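N-ACETYLMURAMOYL-L-ALANINE AMIDASE CwlV (Paenibacillus polymyxa, PDB 1JWQ) probably hydrolyses, through its zinc-dependent catalytic domain, the amide bond joining N-acetylmuramic acid to L-alanine in bacterial peptidoglycan. Local coordinates at residues A[80-85]-A[91-96]; A[116-121]-A[149-154]; A[34-39]-A[156-161]. All coordinates share one frame; numbering follows the deposited sequence.

Interaction 1 of 3, residues A[80-85]-A[91-96]. With ZN (zinc ion), chain B.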
ATOM      1  N   HIS A  80       2.071  -2.235   2.315  1.00  9.46           N
ATOM      2  CA  HIS A  80       2.855  -3.155   3.125  1.00  9.42           C
ATOM      3  C   HIS A  80       3.922  -3.872   2.307  1.00  9.94           C
ATOM      4  O   HIS A  80       3.972  -3.762   1.084  1.00 10.36           O
ATOM      5  CB  HIS A  80       1.928  -4.212   3.734  1.00  8.41           C
ATOM      6  CG  HIS A  80       1.019  -3.686   4.799  1.00  9.48           C
ATOM      7  ND1 HIS A  80       1.241  -3.909   6.139  1.00  9.43           N
ATOM      8  CD2 HIS A  80      -0.116  -2.952   4.721  1.00  6.20           C
ATOM      9  CE1 HIS A  80       0.282  -3.338   6.845  1.00 10.07           C
ATOM     10  NE2 HIS A  80      -0.555  -2.750   6.009  1.00  8.83           N
ATOM     11  N   ALA A  81       4.780  -4.602   3.015  1.00 11.35           N
ATOM     12  CA  ALA A  81       5.831  -5.412   2.410  1.00 12.15           C
ATOM     13  C   ALA A  81       5.619  -6.760   3.091  1.00 14.48           C
ATOM     14  O   ALA A  81       5.316  -6.816   4.287  1.00 14.00           O
ATOM     15  CB  ALA A  81       7.210  -4.853   2.730  1.00 14.91           C
ATOM     16  N   ASN A  82       5.780  -7.835   2.328  1.00 13.72           N
ATOM     17  CA  ASN A  82       5.535  -9.191   2.809  1.00 13.16           C
ATOM     18  C   ASN A  82       6.737  -9.910   3.422  1.00 13.21           C
ATOM     19  O   ASN A  82       7.875  -9.452   3.334  1.00 11.67           O
ATOM     20  CB  ASN A  82       4.990 -10.015   1.638  1.00 14.00           C
ATOM     21  CG  ASN A  82       3.835 -10.912   2.029  1.00 15.26           C
ATOM     22  OD1 ASN A  82       3.017 -11.279   1.184  1.00 20.35           O
ATOM     23  ND2 ASN A  82       3.763 -11.278   3.300  1.00 15.62           N
ATOM     24  N   SER A  83       6.463 -11.051   4.044  1.00 13.66           N
ATOM     25  CA  SER A  83       7.507 -11.860   4.652  1.00 14.29           C
ATOM     26  C   SER A  83       7.040 -13.302   4.691  1.00 15.01           C
ATOM     27  O   SER A  83       5.857 -13.575   4.908  1.00 15.28           O
ATOM     28  CB  SER A  83       7.815 -11.382   6.069  1.00 15.65           C
ATOM     29  OG  SER A  83       8.986 -12.011   6.557  1.00 19.07           O
ATOM     30  N   SER A  84       7.976 -14.218   4.472  1.00 13.96           N
ATOM     31  CA  SER A  84       7.681 -15.644   4.465  1.00 14.19           C
ATOM     32  C   SER A  84       8.757 -16.420   5.213  1.00 13.89           C
ATOM     33  O   SER A  84       9.887 -15.958   5.332  1.00 14.94           O
ATOM     34  CB  SER A  84       7.613 -16.148   3.024  1.00 14.68           C
ATOM     35  OG  SER A  84       7.579 -17.567   2.975  1.00 16.08           O
ATOM     36  N   GLY A  85       8.395 -17.599   5.707  1.00 14.81           N
ATOM     37  CA  GLY A  85       9.347 -18.436   6.415  1.00 15.03           C
ATOM     38  C   GLY A  85      10.428 -18.937   5.473  1.00 17.00           C
ATOM     39  O   GLY A  85      11.489 -19.381   5.913  1.00 19.15           O
ATOM     40  N   GLY A  91       7.167 -11.911  -4.876  1.00 11.71           N
ATOM     41  CA  GLY A  91       6.038 -11.470  -5.663  1.00 10.75           C
ATOM     42  C   GLY A  91       5.202 -10.371  -5.049  1.00 11.36           C
ATOM     43  O   GLY A  91       5.324 -10.041  -3.871  1.00 11.05           O
ATOM     44  N   THR A  92       4.334  -9.822  -5.888  1.00 11.59           N
ATOM     45  CA  THR A  92       3.438  -8.734  -5.527  1.00 10.63           C
ATOM     46  C   THR A  92       2.001  -9.242  -5.403  1.00 11.11           C
ATOM     47  O   THR A  92       1.516  -9.976  -6.269  1.00 11.21           O
ATOM     48  CB  THR A  92       3.490  -7.642  -6.607  1.00 11.60           C
ATOM     49  OG1 THR A  92       4.833  -7.154  -6.714  1.00 10.43           O
ATOM     50  CG2 THR A  92       2.555  -6.508  -6.266  1.00 10.51           C
ATOM     51  N   GLU A  93       1.324  -8.833  -4.329  1.00 11.57           N
ATOM     52  CA  GLU A  93      -0.054  -9.240  -4.080  1.00 12.10           C
ATOM     53  C   GLU A  93      -0.932  -8.038  -3.710  1.00 10.60           C
ATOM     54  O   GLU A  93      -0.467  -7.090  -3.057  1.00 11.35           O
ATOM     55  CB  GLU A  93      -0.098 -10.265  -2.938  1.00 16.08           C
ATOM     56  CG  GLU A  93       1.126 -11.180  -2.875  1.00 22.44           C
ATOM     57  CD  GLU A  93       1.162 -12.058  -1.630  1.00 26.33           C
ATOM     58  OE1 GLU A  93       0.596 -11.660  -0.585  1.00 25.42           O
ATOM     59  OE2 GLU A  93       1.775 -13.153  -1.682  1.00 28.89           O
ATOM     60  N   THR A  94      -2.198  -8.100  -4.125  1.00 10.58           N
ATOM     61  CA  THR A  94      -3.174  -7.053  -3.844  1.00  9.65           C
ATOM     62  C   THR A  94      -4.325  -7.744  -3.140  1.00  9.93           C
ATOM     63  O   THR A  94      -4.836  -8.738  -3.641  1.00 11.80           O
ATOM     64  CB  THR A  94      -3.705  -6.414  -5.123  1.00 10.33           C
ATOM     65  OG1 THR A  94      -2.637  -5.728  -5.790  1.00 11.25           O
ATOM     66  CG2 THR A  94      -4.819  -5.423  -4.776  1.00 12.73           C
ATOM     67  N   TYR A  95      -4.706  -7.235  -1.973  1.00 10.67           N
ATOM     68  CA  TYR A  95      -5.789  -7.822  -1.187  1.00 10.33           C
ATOM     69  C   TYR A  95      -7.029  -6.947  -1.057  1.00 10.84           C
ATOM     70  O   TYR A  95      -6.939  -5.721  -1.001  1.00 11.52           O
ATOM     71  CB  TYR A  95      -5.312  -8.123   0.231  1.00 11.00           C
ATOM     72  CG  TYR A  95      -4.288  -9.214   0.333  1.00 12.37           C
ATOM     73  CD1 TYR A  95      -2.925  -8.936   0.240  1.00 12.37           C
ATOM     74  CD2 TYR A  95      -4.684 -10.532   0.538  1.00 13.03           C
ATOM     75  CE1 TYR A  95      -1.980  -9.952   0.357  1.00 12.93           C
ATOM     76  CE2 TYR A  95      -3.755 -11.550   0.656  1.00 12.29           C
ATOM     77  CZ  TYR A  95      -2.407 -11.257   0.566  1.00 12.73           C
ATOM     78  OH  TYR A  95      -1.488 -12.269   0.710  1.00 14.51           O
ATOM     79  N   TYR A  96      -8.185  -7.599  -0.985  1.00  9.90           N
ATOM     80  CA  TYR A  96      -9.463  -6.926  -0.787  1.00 10.38           C
ATOM     81  C   TYR A  96     -10.149  -7.822   0.245  1.00  9.78           C
ATOM     82  O   TYR A  96      -9.743  -8.975   0.421  1.00 10.50           O
ATOM     83  CB  TYR A  96     -10.300  -6.908  -2.073  1.00 10.11           C
ATOM     84  CG  TYR A  96     -10.892  -8.258  -2.412  1.00 11.44           C
ATOM     85  CD1 TYR A  96     -10.137  -9.230  -3.068  1.00 12.70           C
ATOM     86  CD2 TYR A  96     -12.185  -8.594  -2.006  1.00 13.50           C
ATOM     87  CE1 TYR A  96     -10.654 -10.505  -3.305  1.00 12.92           C
ATOM     88  CE2 TYR A  96     -12.707  -9.860  -2.234  1.00 14.55           C
ATOM     89  CZ  TYR A  96     -11.934 -10.809  -2.883  1.00 16.05           C
ATOM     90  OH  TYR A  96     -12.444 -12.065  -3.095  1.00 18.93           O
TER
HETATM   91 ZN    ZN B1001       2.691  -5.299   6.973  1.00 16.91          ZN
HETATM   92  O   HOH W   1       2.830  -6.969   5.840  1.00 13.11           O
HETATM   93  O   HOH W   2       1.059  -6.519   7.936  1.00 15.64           O
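Beside the zinc site of the amidase catalytic domain, the strand that carries His80 sends Asn82 across to Glu93 on strand 92-96. The two backbones stay apart, the nearest pair of CA atoms being Asn82 CA and Thr92 CA at 8.6 Å, and the contact is made by side-chain ends. The end of Asn82 meets the Glu93 carboxylate at about a right angle, the two planes lying 87° apart; the amide is probably turned over in the model, and with it turned back the pair may be a hydrogen bond. Glu93 is held from several directions. Tyr95 OH donates a short bond of 2.5 Å to Glu93 OE1, arriving from above the carboxylate plane, while Glu93 OE2 has a salt bridge to Arg121 and a hydrogen bond with Tyr145. Two residues before Asn82, His80 CG lies anti to the carbonyl carbon (chi1 -70°), from where His80 ND1 reaches the zinc at 2.2 Å. His10, Glu26 and two waters complete the coordination of the metal, and one of these waters donates to Ala81 O at 2.9 Å, tying the first shell to the strand backbone. Strand 138-145 runs between strands 75-82 and 92-96, so Asn82 and Glu93 meet over an intervening strand, on one face of the sheet, while Thr92 and Thr94 turn to the other face and pack on helix 102-116.

Interaction 2 of 3, residues A[116-121]-A[149-154]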
ATOM      1  N   THR A 116       5.807  -3.054 -10.288  1.00 14.86           N
ATOM      2  CA  THR A 116       6.815  -3.673  -9.433  1.00 15.62           C
ATOM      3  C   THR A 116       7.749  -4.538 -10.273  1.00 17.31           C
ATOM      4  O   THR A 116       8.928  -4.692  -9.950  1.00 17.43           O
ATOM      5  CB  THR A 116       6.194  -4.568  -8.336  1.00 13.69           C
ATOM      6  OG1 THR A 116       5.670  -5.764  -8.924  1.00 15.10           O
ATOM      7  CG2 THR A 116       5.079  -3.825  -7.606  1.00 12.24           C
ATOM      8  N   GLY A 117       7.211  -5.097 -11.353  1.00 19.05           N
ATOM      9  CA  GLY A 117       8.009  -5.948 -12.217  1.00 19.20           C
ATOM     10  C   GLY A 117       8.354  -7.256 -11.532  1.00 18.82           C
ATOM     11  O   GLY A 117       9.151  -8.041 -12.041  1.00 20.75           O
ATOM     12  N   LEU A 118       7.756  -7.490 -10.368  1.00 16.16           N
ATOM     13  CA  LEU A 118       8.002  -8.713  -9.615  1.00 14.63           C
ATOM     14  C   LEU A 118       6.959  -9.752 -10.012  1.00 15.02           C
ATOM     15  O   LEU A 118       6.037  -9.455 -10.775  1.00 14.10           O
ATOM     16  CB  LEU A 118       7.919  -8.432  -8.116  1.00 14.51           C
ATOM     17  CG  LEU A 118       8.801  -7.284  -7.611  1.00 13.63           C
ATOM     18  CD1 LEU A 118       8.525  -7.047  -6.131  1.00 13.95           C
ATOM     19  CD2 LEU A 118      10.273  -7.615  -7.839  1.00 13.36           C
ATOM     20  N   THR A 119       7.100 -10.969  -9.501  1.00 15.74           N
ATOM     21  CA  THR A 119       6.148 -12.012  -9.844  1.00 15.84           C
ATOM     22  C   THR A 119       4.742 -11.597  -9.437  1.00 17.27           C
ATOM     23  O   THR A 119       4.497 -11.228  -8.288  1.00 15.65           O
ATOM     24  CB  THR A 119       6.501 -13.342  -9.169  1.00 17.59           C
ATOM     25  OG1 THR A 119       7.793 -13.770  -9.618  1.00 16.59           O
ATOM     26  CG2 THR A 119       5.467 -14.407  -9.523  1.00 17.98           C
ATOM     27  N   ASP A 120       3.827 -11.656 -10.398  1.00 16.48           N
ATOM     28  CA  ASP A 120       2.440 -11.283 -10.168  1.00 15.64           C
ATOM     29  C   ASP A 120       1.700 -12.376  -9.413  1.00 16.67           C
ATOM     30  O   ASP A 120       1.312 -13.391  -9.995  1.00 15.46           O
ATOM     31  CB  ASP A 120       1.753 -11.019 -11.506  1.00 17.04           C
ATOM     32  CG  ASP A 120       0.306 -10.617 -11.351  1.00 16.26           C
ATOM     33  OD1 ASP A 120      -0.348 -10.375 -12.383  1.00 18.03           O
ATOM     34  OD2 ASP A 120      -0.180 -10.541 -10.204  1.00 15.72           O
ATOM     35  N   ARG A 121       1.498 -12.165  -8.117  1.00 14.56           N
ATOM     36  CA  ARG A 121       0.798 -13.145  -7.301  1.00 15.26           C
ATOM     37  C   ARG A 121      -0.711 -12.895  -7.290  1.00 16.02           C
ATOM     38  O   ARG A 121      -1.456 -13.553  -6.563  1.00 14.41           O
ATOM     39  CB  ARG A 121       1.360 -13.140  -5.879  1.00 17.33           C
ATOM     40  CG  ARG A 121       2.846 -13.498  -5.793  1.00 18.80           C
ATOM     41  CD  ARG A 121       3.313 -13.431  -4.348  1.00 23.28           C
ATOM     42  NE  ARG A 121       2.574 -14.384  -3.530  1.00 23.88           N
ATOM     43  CZ  ARG A 121       3.036 -15.572  -3.160  1.00 26.71           C
ATOM     44  NH1 ARG A 121       4.253 -15.957  -3.527  1.00 27.17           N
ATOM     45  NH2 ARG A 121       2.267 -16.386  -2.449  1.00 26.33           N
ATOM     46  N   ALA A 149      16.347 -12.075  -0.270  1.00 17.82           N
ATOM     47  CA  ALA A 149      17.491 -11.175  -0.392  1.00 17.89           C
ATOM     48  C   ALA A 149      17.426 -10.204  -1.565  1.00 15.79           C
ATOM     49  O   ALA A 149      17.569  -8.993  -1.384  1.00 16.86           O
ATOM     50  CB  ALA A 149      18.783 -11.983  -0.463  1.00 17.34           C
ATOM     51  N   LYS A 150      17.221 -10.729  -2.768  1.00 16.48           N
ATOM     52  CA  LYS A 150      17.159  -9.877  -3.953  1.00 18.22           C
ATOM     53  C   LYS A 150      15.959  -8.937  -3.926  1.00 17.72           C
ATOM     54  O   LYS A 150      16.084  -7.748  -4.222  1.00 17.57           O
ATOM     55  CB  LYS A 150      17.114 -10.735  -5.226  1.00 19.25           C
ATOM     56  CG  LYS A 150      18.489 -11.145  -5.774  1.00 24.44           C
ATOM     57  CD  LYS A 150      18.345 -12.100  -6.959  1.00 26.69           C
ATOM     58  CE  LYS A 150      19.610 -12.181  -7.810  1.00 29.33           C
ATOM     59  NZ  LYS A 150      19.974 -10.884  -8.452  1.00 31.96           N
ATOM     60  N   GLU A 151      14.798  -9.471  -3.562  1.00 15.74           N
ATOM     61  CA  GLU A 151      13.589  -8.665  -3.522  1.00 14.69           C
ATOM     62  C   GLU A 151      13.650  -7.567  -2.464  1.00 14.45           C
ATOM     63  O   GLU A 151      13.171  -6.455  -2.691  1.00 13.70           O
ATOM     64  CB  GLU A 151      12.366  -9.556  -3.305  1.00 13.35           C
ATOM     65  CG  GLU A 151      11.079  -8.900  -3.757  1.00 13.53           C
ATOM     66  CD  GLU A 151      10.079  -9.903  -4.295  1.00 15.03           C
ATOM     67  OE1 GLU A 151       9.064 -10.157  -3.616  1.00 15.14           O
ATOM     68  OE2 GLU A 151      10.310 -10.435  -5.405  1.00 15.18           O
ATOM     69  N   GLU A 152      14.234  -7.867  -1.308  1.00 12.88           N
ATOM     70  CA  GLU A 152      14.359  -6.856  -0.261  1.00 15.24           C
ATOM     71  C   GLU A 152      15.177  -5.681  -0.795  1.00 16.39           C
ATOM     72  O   GLU A 152      14.808  -4.522  -0.619  1.00 15.50           O
ATOM     73  CB  GLU A 152      15.061  -7.419   0.979  1.00 14.78           C
ATOM     74  CG  GLU A 152      15.249  -6.377   2.074  1.00 17.48           C
ATOM     75  CD  GLU A 152      16.207  -6.811   3.162  1.00 19.09           C
ATOM     76  OE1 GLU A 152      16.336  -6.069   4.157  1.00 20.41           O
ATOM     77  OE2 GLU A 152      16.837  -7.880   3.024  1.00 18.40           O
ATOM     78  N   ALA A 153      16.301  -5.988  -1.439  1.00 16.55           N
ATOM     79  CA  ALA A 153      17.159  -4.947  -2.000  1.00 17.28           C
ATOM     80  C   ALA A 153      16.367  -4.112  -3.000  1.00 16.01           C
ATOM     81  O   ALA A 153      16.452  -2.883  -3.014  1.00 16.88           O
ATOM     82  CB  ALA A 153      18.369  -5.578  -2.688  1.00 16.48           C
ATOM     83  N   THR A 154      15.590  -4.791  -3.833  1.00 16.01           N
ATOM     84  CA  THR A 154      14.776  -4.125  -4.837  1.00 16.16           C
ATOM     85  C   THR A 154      13.739  -3.198  -4.208  1.00 15.63           C
ATOM     86  O   THR A 154      13.566  -2.066  -4.654  1.00 15.20           O
ATOM     87  CB  THR A 154      14.054  -5.156  -5.725  1.00 17.99           C
ATOM     88  OG1 THR A 154      15.025  -5.901  -6.472  1.00 20.21           O
ATOM     89  CG2 THR A 154      13.102  -4.466  -6.686  1.00 19.26           C
TER
HETATM   90  O   HOH W   3       9.241 -11.530  -7.662  1.00 14.57           O
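A leucine here packs on a carboxylate: both methyls of Leu118 rest against the end of Glu151, CD1 at 3.7 Å from Glu151 CD and CD2 at 3.7 Å from Glu151 OE2. The two side chains come from opposite directions. Glu151 starts with CG anti to the backbone N (chi1 -159°) and then bends at chi2, which brings its end across to the leucine although its CB does not aim there. Its polar atoms are occupied all the same. Glu151 OE1 accepts from the backbone N atoms of Tyr145 and Gly91, while Glu151 OE2 accepts a hydrogen bond of 2.7 Å from a water that in turn accepts from Thr119 N at 2.9 Å, so a single water joins helix and loop beside the apolar contact. The contact thus bridges helix 149-155 and the loop that leaves helix 102-116 and enters edge strand 120-125. That loop opens with an ST turn: Thr116 OG1 accepts from Leu118 N at 3.1 Å along a nearly straight bond (166°), and Gly117, at positive phi, carries the chain out of the helix. A turn further along its helix, Thr154 adds a looser touch, its CG2 lying 4.4 Å from Leu118 CD2. Phe160 of helix 158-176 reaches Thr116, Leu118 and Thr154 alike.

Interaction 3 of 3, residues A[34-39]-A[156-161]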
ATOM      1  N   ALA A  34       4.274   5.503   0.873  1.00 10.86           N
ATOM      2  CA  ALA A  34       3.120   6.359   1.116  1.00 11.34           C
ATOM      3  C   ALA A  34       3.443   7.815   0.797  1.00 11.71           C
ATOM      4  O   ALA A  34       2.645   8.518   0.173  1.00 11.95           O
ATOM      5  CB  ALA A  34       2.662   6.226   2.568  1.00 11.87           C
ATOM      6  N   LEU A  35       4.617   8.269   1.217  1.00 12.00           N
ATOM      7  CA  LEU A  35       5.020   9.649   0.967  1.00 12.88           C
ATOM      8  C   LEU A  35       5.197   9.917  -0.526  1.00 13.39           C
ATOM      9  O   LEU A  35       4.851  10.990  -1.014  1.00 13.83           O
ATOM     10  CB  LEU A  35       6.318   9.965   1.714  1.00 14.48           C
ATOM     11  CG  LEU A  35       6.215   9.929   3.242  1.00 15.53           C
ATOM     12  CD1 LEU A  35       7.564  10.244   3.852  1.00 17.97           C
ATOM     13  CD2 LEU A  35       5.164  10.930   3.718  1.00 17.70           C
ATOM     14  N   LYS A  36       5.741   8.943  -1.249  1.00 13.06           N
ATOM     15  CA  LYS A  36       5.936   9.104  -2.686  1.00 13.07           C
ATOM     16  C   LYS A  36       4.595   9.138  -3.413  1.00 13.16           C
ATOM     17  O   LYS A  36       4.397   9.941  -4.327  1.00 12.50           O
ATOM     18  CB  LYS A  36       6.811   7.976  -3.241  1.00 13.45           C
ATOM     19  CG  LYS A  36       8.288   8.125  -2.914  1.00 15.14           C
ATOM     20  CD  LYS A  36       9.089   6.920  -3.377  1.00 19.40           C
ATOM     21  CE  LYS A  36      10.569   7.046  -3.007  1.00 18.38           C
ATOM     22  NZ  LYS A  36      11.209   8.197  -3.699  1.00 21.63           N
ATOM     23  N   VAL A  37       3.670   8.273  -3.008  1.00 12.85           N
ATOM     24  CA  VAL A  37       2.360   8.248  -3.642  1.00 12.10           C
ATOM     25  C   VAL A  37       1.664   9.576  -3.359  1.00 14.10           C
ATOM     26  O   VAL A  37       1.010  10.144  -4.233  1.00 13.73           O
ATOM     27  CB  VAL A  37       1.506   7.066  -3.116  1.00 13.22           C
ATOM     28  CG1 VAL A  37       0.078   7.160  -3.649  1.00 11.92           C
ATOM     29  CG2 VAL A  37       2.132   5.753  -3.554  1.00 10.41           C
ATOM     30  N   GLU A  38       1.839  10.084  -2.144  1.00 13.78           N
ATOM     31  CA  GLU A  38       1.232  11.350  -1.766  1.00 14.94           C
ATOM     32  C   GLU A  38       1.738  12.480  -2.657  1.00 15.01           C
ATOM     33  O   GLU A  38       0.952  13.276  -3.172  1.00 14.73           O
ATOM     34  CB  GLU A  38       1.543  11.681  -0.309  1.00 14.81           C
ATOM     35  CG  GLU A  38       0.773  12.886   0.210  1.00 17.32           C
ATOM     36  CD  GLU A  38       1.254  13.354   1.564  1.00 16.96           C
ATOM     37  OE1 GLU A  38       0.482  14.044   2.259  1.00 20.92           O
ATOM     38  OE2 GLU A  38       2.404  13.041   1.929  1.00 16.74           O
ATOM     39  N   SER A  39       3.054  12.550  -2.832  1.00 16.03           N
ATOM     40  CA  SER A  39       3.655  13.594  -3.660  1.00 17.00           C
ATOM     41  C   SER A  39       3.100  13.585  -5.079  1.00 16.07           C
ATOM     42  O   SER A  39       2.835  14.639  -5.660  1.00 16.52           O
ATOM     43  CB  SER A  39       5.175  13.423  -3.711  1.00 19.19           C
ATOM     44  OG  SER A  39       5.733  13.473  -2.410  1.00 26.44           O
ATOM     45  N   PHE A 156      13.900  -1.627  -1.534  1.00 16.29           N
ATOM     46  CA  PHE A 156      14.531  -0.446  -0.968  1.00 17.07           C
ATOM     47  C   PHE A 156      15.350   0.327  -1.987  1.00 17.65           C
ATOM     48  O   PHE A 156      16.166   1.175  -1.630  1.00 18.95           O
ATOM     49  CB  PHE A 156      15.377  -0.806   0.253  1.00 17.24           C
ATOM     50  CG  PHE A 156      14.563  -1.005   1.497  1.00 17.44           C
ATOM     51  CD1 PHE A 156      13.909  -2.207   1.733  1.00 17.30           C
ATOM     52  CD2 PHE A 156      14.391   0.037   2.398  1.00 19.40           C
ATOM     53  CE1 PHE A 156      13.088  -2.368   2.849  1.00 16.53           C
ATOM     54  CE2 PHE A 156      13.573  -0.111   3.519  1.00 19.19           C
ATOM     55  CZ  PHE A 156      12.921  -1.314   3.742  1.00 18.80           C
ATOM     56  N   ASP A 157      15.117   0.031  -3.260  1.00 19.19           N
ATOM     57  CA  ASP A 157      15.795   0.728  -4.345  1.00 20.57           C
ATOM     58  C   ASP A 157      14.930   1.937  -4.695  1.00 20.31           C
ATOM     59  O   ASP A 157      13.729   1.803  -4.935  1.00 17.62           O
ATOM     60  CB  ASP A 157      15.945  -0.190  -5.563  1.00 22.11           C
ATOM     61  CG  ASP A 157      16.550   0.524  -6.763  1.00 25.52           C
ATOM     62  OD1 ASP A 157      15.811   1.232  -7.483  1.00 24.43           O
ATOM     63  OD2 ASP A 157      17.770   0.383  -6.981  1.00 26.99           O
ATOM     64  N   GLU A 158      15.542   3.116  -4.716  1.00 20.42           N
ATOM     65  CA  GLU A 158      14.817   4.345  -5.015  1.00 23.52           C
ATOM     66  C   GLU A 158      14.040   4.355  -6.318  1.00 21.94           C
ATOM     67  O   GLU A 158      12.888   4.787  -6.346  1.00 20.81           O
ATOM     68  CB  GLU A 158      15.772   5.541  -4.980  1.00 27.87           C
ATOM     69  CG  GLU A 158      15.808   6.211  -3.626  1.00 34.92           C
ATOM     70  CD  GLU A 158      14.426   6.656  -3.186  1.00 37.89           C
ATOM     71  OE1 GLU A 158      14.107   7.859  -3.315  1.00 38.94           O
ATOM     72  OE2 GLU A 158      13.653   5.791  -2.722  1.00 42.48           O
ATOM     73  N   ASP A 159      14.657   3.886  -7.396  1.00 21.12           N
ATOM     74  CA  ASP A 159      13.980   3.876  -8.685  1.00 21.89           C
ATOM     75  C   ASP A 159      12.768   2.955  -8.656  1.00 19.56           C
ATOM     76  O   ASP A 159      11.718   3.282  -9.205  1.00 19.24           O
ATOM     77  CB  ASP A 159      14.946   3.456  -9.796  1.00 24.46           C
ATOM     78  CG  ASP A 159      16.127   4.399  -9.918  1.00 28.87           C
ATOM     79  OD1 ASP A 159      15.921   5.627  -9.801  1.00 28.99           O
ATOM     80  OD2 ASP A 159      17.260   3.918 -10.139  1.00 32.77           O
ATOM     81  N   PHE A 160      12.921   1.805  -8.010  1.00 19.27           N
ATOM     82  CA  PHE A 160      11.833   0.841  -7.882  1.00 16.75           C
ATOM     83  C   PHE A 160      10.656   1.515  -7.189  1.00 14.92           C
ATOM     84  O   PHE A 160       9.528   1.475  -7.679  1.00 15.25           O
ATOM     85  CB  PHE A 160      12.288  -0.363  -7.048  1.00 16.66           C
ATOM     86  CG  PHE A 160      11.167  -1.292  -6.654  1.00 14.73           C
ATOM     87  CD1 PHE A 160      10.710  -2.270  -7.531  1.00 14.27           C
ATOM     88  CD2 PHE A 160      10.559  -1.175  -5.406  1.00 14.22           C
ATOM     89  CE1 PHE A 160       9.662  -3.118  -7.171  1.00 11.80           C
ATOM     90  CE2 PHE A 160       9.508  -2.019  -5.038  1.00 12.38           C
ATOM     91  CZ  PHE A 160       9.062  -2.991  -5.925  1.00 14.35           C
ATOM     92  N   GLN A 161      10.931   2.139  -6.048  1.00 13.80           N
ATOM     93  CA  GLN A 161       9.891   2.815  -5.279  1.00 15.40           C
ATOM     94  C   GLN A 161       9.168   3.879  -6.091  1.00 15.11           C
ATOM     95  O   GLN A 161       7.942   3.959  -6.069  1.00 13.34           O
ATOM     96  CB  GLN A 161      10.484   3.445  -4.016  1.00 14.33           C
ATOM     97  CG  GLN A 161      11.194   2.447  -3.118  1.00 13.84           C
ATOM     98  CD  GLN A 161      11.556   3.018  -1.760  1.00 13.85           C
ATOM     99  OE1 GLN A 161      11.526   4.232  -1.554  1.00 13.54           O
ATOM    100  NE2 GLN A 161      11.917   2.142  -0.828  1.00 13.23           N
TER
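Residues 34-39 of helix 26-42 face the start of helix 158-176, where Lys36 CA and Gln161 CA are the closest pair at 7.9 Å and Asp157 occupies the N-cap. The contact thereby joins two helices of the open alpha-beta-alpha catalytic domain. Asp157 caps the start of the second helix: its OD1 accepts from Phe160 N through its anti lone pair, at 3.0 Å, and only weakly from Asp159 N. Lys36 then spans the gap. Its chain runs out extended and bends only at its last torsion (chi4 -64°), which turns the ammonium group toward Glu158. There Lys36 NZ forms a salt bridge with Glu158 OE1 at 2.9 Å, met on the syn side and 26° out of the carboxylate plane; Asn162 OD1 is a further acceptor for the same nitrogen. Glu158 itself bends at chi2, so that its end comes nearer to the lysine than its CB direction alone would suggest. The aliphatic part of Lys36 crosses Gln161 at about a right angle, with CD 3.8 Å from Gln161 CB and CE 3.3 Å from Gln161 OE1. Glu158 OE2 and Gln161 OE1 are two acceptors at close quarters, 2.9 Å apart, and Lys36 CE approaches both; the nearby positive charge would be expected to ease their repulsion. Gln161 NE2 donates to Leu155 O. Beneath this polar outer edge, Gln161 packs on Phe29, Ala32 and Met33, Val37 meets Ala165 and Ile168 of helix 158-176, and Ala34, Leu35 and Glu38 touch Leu51 of edge strand 47-51.

Overall arrangement
From the N terminus, helix 26-42 comes first, and its residues 34-39 meet residues 156-161 only much later in the chain, closing the longest loop, interaction 3. The other two contacts nest inside it in series: interaction 1 closes a short loop beside the zinc before interaction 2 opens at residue 116 and closes at helix 149-155. Interactions 1 and 2 touch where strands 92-96 and 120-125 adjoin, Thr92 and Thr116 sharing a probable hydrogen bond. Phe160 links interaction 2 to interaction 3, whereas interactions 1 and 3 remain about 6 Å apart at their nearest atoms. Together they connect the zinc-bearing strand 75-82 and its sheet with helices 26-42, 149-155 and 158-176.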